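Local coordinates for sporulation-control protein spo0M (Bacillus subtilis, PDB 5CL2) that controls expression of the sporulation regulator gene spo0A and is required for the cell to pass the morphological stage 0 of sporulation, at residues E244-L247 against D248-A251. Numbering follows the deposited sequence.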
ATOM      1  N   GLU A 244      22.591 -17.362  -2.129  1.00 63.53           N
ATOM      2  CA  GLU A 244      22.910 -18.808  -2.139  1.00 63.26           C
ATOM      3  C   GLU A 244      22.428 -19.500  -0.843  1.00 57.55           C
ATOM      4  O   GLU A 244      21.775 -20.561  -0.880  1.00 58.63           O
ATOM      5  CB  GLU A 244      24.417 -19.000  -2.342  1.00 60.87           C
ATOM      6  CG  GLU A 244      24.852 -20.408  -2.725  1.00 71.65           C
ATOM      7  CD  GLU A 244      26.355 -20.514  -2.994  1.00 73.98           C
ATOM      8  OE1 GLU A 244      27.147 -19.859  -2.284  1.00 72.11           O
ATOM      9  OE2 GLU A 244      26.738 -21.181  -3.976  1.00 75.70           O
ATOM     10  N   GLU A 245      22.723 -18.874   0.297  1.00 61.26           N
ATOM     11  CA  GLU A 245      22.247 -19.377   1.599  1.00 61.10           C
ATOM     12  C   GLU A 245      20.723 -19.444   1.706  1.00 57.41           C
ATOM     13  O   GLU A 245      20.178 -20.434   2.214  1.00 51.05           O
ATOM     14  CB  GLU A 245      22.784 -18.533   2.762  1.00 62.90           C
ATOM     15  CG  GLU A 245      22.539 -19.200   4.131  1.00 72.50           C
ATOM     16  CD  GLU A 245      23.454 -18.696   5.244  1.00 80.04           C
ATOM     17  OE1 GLU A 245      24.435 -17.981   4.948  1.00 87.50           O
ATOM     18  OE2 GLU A 245      23.185 -19.016   6.423  1.00 81.35           O
ATOM     19  N   ILE A 246      20.047 -18.367   1.288  1.00 53.49           N
ATOM     20  CA  ILE A 246      18.586 -18.328   1.312  1.00 53.63           C
ATOM     21  C   ILE A 246      18.000 -19.455   0.468  1.00 50.29           C
ATOM     22  O   ILE A 246      17.073 -20.148   0.901  1.00 51.75           O
ATOM     23  CB  ILE A 246      18.027 -16.961   0.804  1.00 53.96           C
ATOM     24  CG1 ILE A 246      18.504 -15.825   1.715  1.00 55.95           C
ATOM     25  CG2 ILE A 246      16.513 -17.005   0.774  1.00 46.77           C
ATOM     26  CD1 ILE A 246      18.132 -14.420   1.256  1.00 58.72           C
ATOM     27  N   LEU A 247      18.552 -19.644  -0.729  1.00 49.33           N
ATOM     28  CA  LEU A 247      18.085 -20.701  -1.631  1.00 51.30           C
ATOM     29  C   LEU A 247      18.397 -22.105  -1.094  1.00 57.81           C
ATOM     30  O   LEU A 247      17.719 -23.065  -1.477  1.00 53.22           O
ATOM     31  CB  LEU A 247      18.685 -20.546  -3.024  1.00 47.98           C
ATOM     32  CG  LEU A 247      18.328 -19.267  -3.767  1.00 57.11           C
ATOM     33  CD1 LEU A 247      19.009 -19.257  -5.122  1.00 54.79           C
ATOM     34  CD2 LEU A 247      16.813 -19.127  -3.885  1.00 52.96           C
ATOM     35  N   ASP A 248      19.388 -22.228  -0.199  1.00 52.12           N
ATOM     36  CA  ASP A 248      19.787 -23.564   0.254  1.00 59.10           C
ATOM     37  C   ASP A 248      18.662 -24.253   0.990  1.00 57.33           C
ATOM     38  O   ASP A 248      18.619 -25.480   1.056  1.00 62.71           O
ATOM     39  CB  ASP A 248      21.016 -23.505   1.170  1.00 61.40           C
ATOM     40  CG  ASP A 248      21.373 -24.875   1.779  1.00 70.64           C
ATOM     41  OD1 ASP A 248      22.010 -25.696   1.079  1.00 75.00           O
ATOM     42  OD2 ASP A 248      21.019 -25.138   2.958  1.00 67.88           O
ATOM     43  N   GLN A 249      17.710 -23.489   1.502  1.00 52.79           N
ATOM     44  CA  GLN A 249      16.650 -24.126   2.257  1.00 52.37           C
ATOM     45  C   GLN A 249      15.706 -24.917   1.372  1.00 57.35           C
ATOM     46  O   GLN A 249      14.846 -25.638   1.880  1.00 58.72           O
ATOM     47  CB  GLN A 249      15.870 -23.089   3.029  1.00 55.96           C
ATOM     48  CG  GLN A 249      15.062 -22.176   2.131  1.00 56.94           C
ATOM     49  CD  GLN A 249      14.281 -21.196   2.943  1.00 59.89           C
ATOM     50  OE1 GLN A 249      13.207 -21.527   3.458  1.00 62.51           O
ATOM     51  NE2 GLN A 249      14.813 -19.980   3.087  1.00 56.53           N
ATOM     52  N   TYR A 250      15.860 -24.770   0.053  1.00 57.43           N
ATOM     53  CA  TYR A 250      15.043 -25.504  -0.915  1.00 56.68           C
ATOM     54  C   TYR A 250      15.745 -26.769  -1.453  1.00 56.31           C
ATOM     55  O   TYR A 250      15.129 -27.569  -2.169  1.00 52.87           O
ATOM     56  CB  TYR A 250      14.682 -24.585  -2.109  1.00 54.55           C
ATOM     57  CG  TYR A 250      13.849 -23.371  -1.732  1.00 52.15           C
ATOM     58  CD1 TYR A 250      12.540 -23.515  -1.285  1.00 50.98           C
ATOM     59  CD2 TYR A 250      14.377 -22.086  -1.817  1.00 49.05           C
ATOM     60  CE1 TYR A 250      11.787 -22.430  -0.919  1.00 47.96           C
ATOM     61  CE2 TYR A 250      13.620 -20.974  -1.459  1.00 50.70           C
ATOM     62  CZ  TYR A 250      12.325 -21.163  -1.008  1.00 52.77           C
ATOM     63  OH  TYR A 250      11.542 -20.093  -0.649  1.00 56.79           O
ATOM     64  N   ALA A 251      17.002 -26.991  -1.067  1.00 54.48           N
ATOM     65  CA  ALA A 251      17.740 -28.154  -1.594  1.00 60.82           C
ATOM     66  C   ALA A 251      17.128 -29.425  -1.034  1.00 58.28           C
ATOM     67  O   ALA A 251      17.072 -30.448  -1.725  1.00 58.22           O
ATOM     68  CB  ALA A 251      19.234 -28.078  -1.252  1.00 52.42           C
TER
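The carbonyl oxygen of Ile246 receives two N-H groups from one residue, Gln249, where the regular i to i+4 bonding of helix 236-248 gives way to i to i+3 bonds toward the C-terminus. The side-chain bond is the sounder of the two: Gln249 NE2 lies 3.1 Å from Ile246 O, in the carbonyl plane and on a lone pair, with an N-H...O angle of 146°. The backbone bond is weak, Gln249 N standing 3.5 Å from Ile246 O. A chi1 of 69° sets CG of Gln249 between its own backbone N and carbonyl carbon, and the chain then runs extended beside Ile246, bringing the terminal amide back to the oxygen. That oxygen lies close to the amide plane.

One step earlier, the amide of Asp248 is shared between two carbonyls, and both bonds are weak: N to Glu244 O is 3.0 Å and N to Glu245 O is 3.1 Å. The next 3-10-type bond is firmer, with Tyr250 N 3.0 Å from Leu247 O at 163°, although the donor sits well above the carbonyl plane. Ala251 N reaches back to Asp248 O in the same i to i+3 pattern.

Leu247 and Tyr250 form the apolar side of this end of the chain. With Ile246 they pack on Phe200 of strand 195-202, while Ile246 and Tyr250 also meet Val224 of the edge strand 224-229, so this part of the chain lies against the five-stranded antiparallel sheet. Asp248 and Ala251 touch Tyr177 of helix 176-181. Between Leu247 and Tyr250 the side chains meet loosely, CD2 to CD2 at 4.4 Å, whereas Gln249 CG sits 3.9 Å above the Tyr250 ring plane, over its centre.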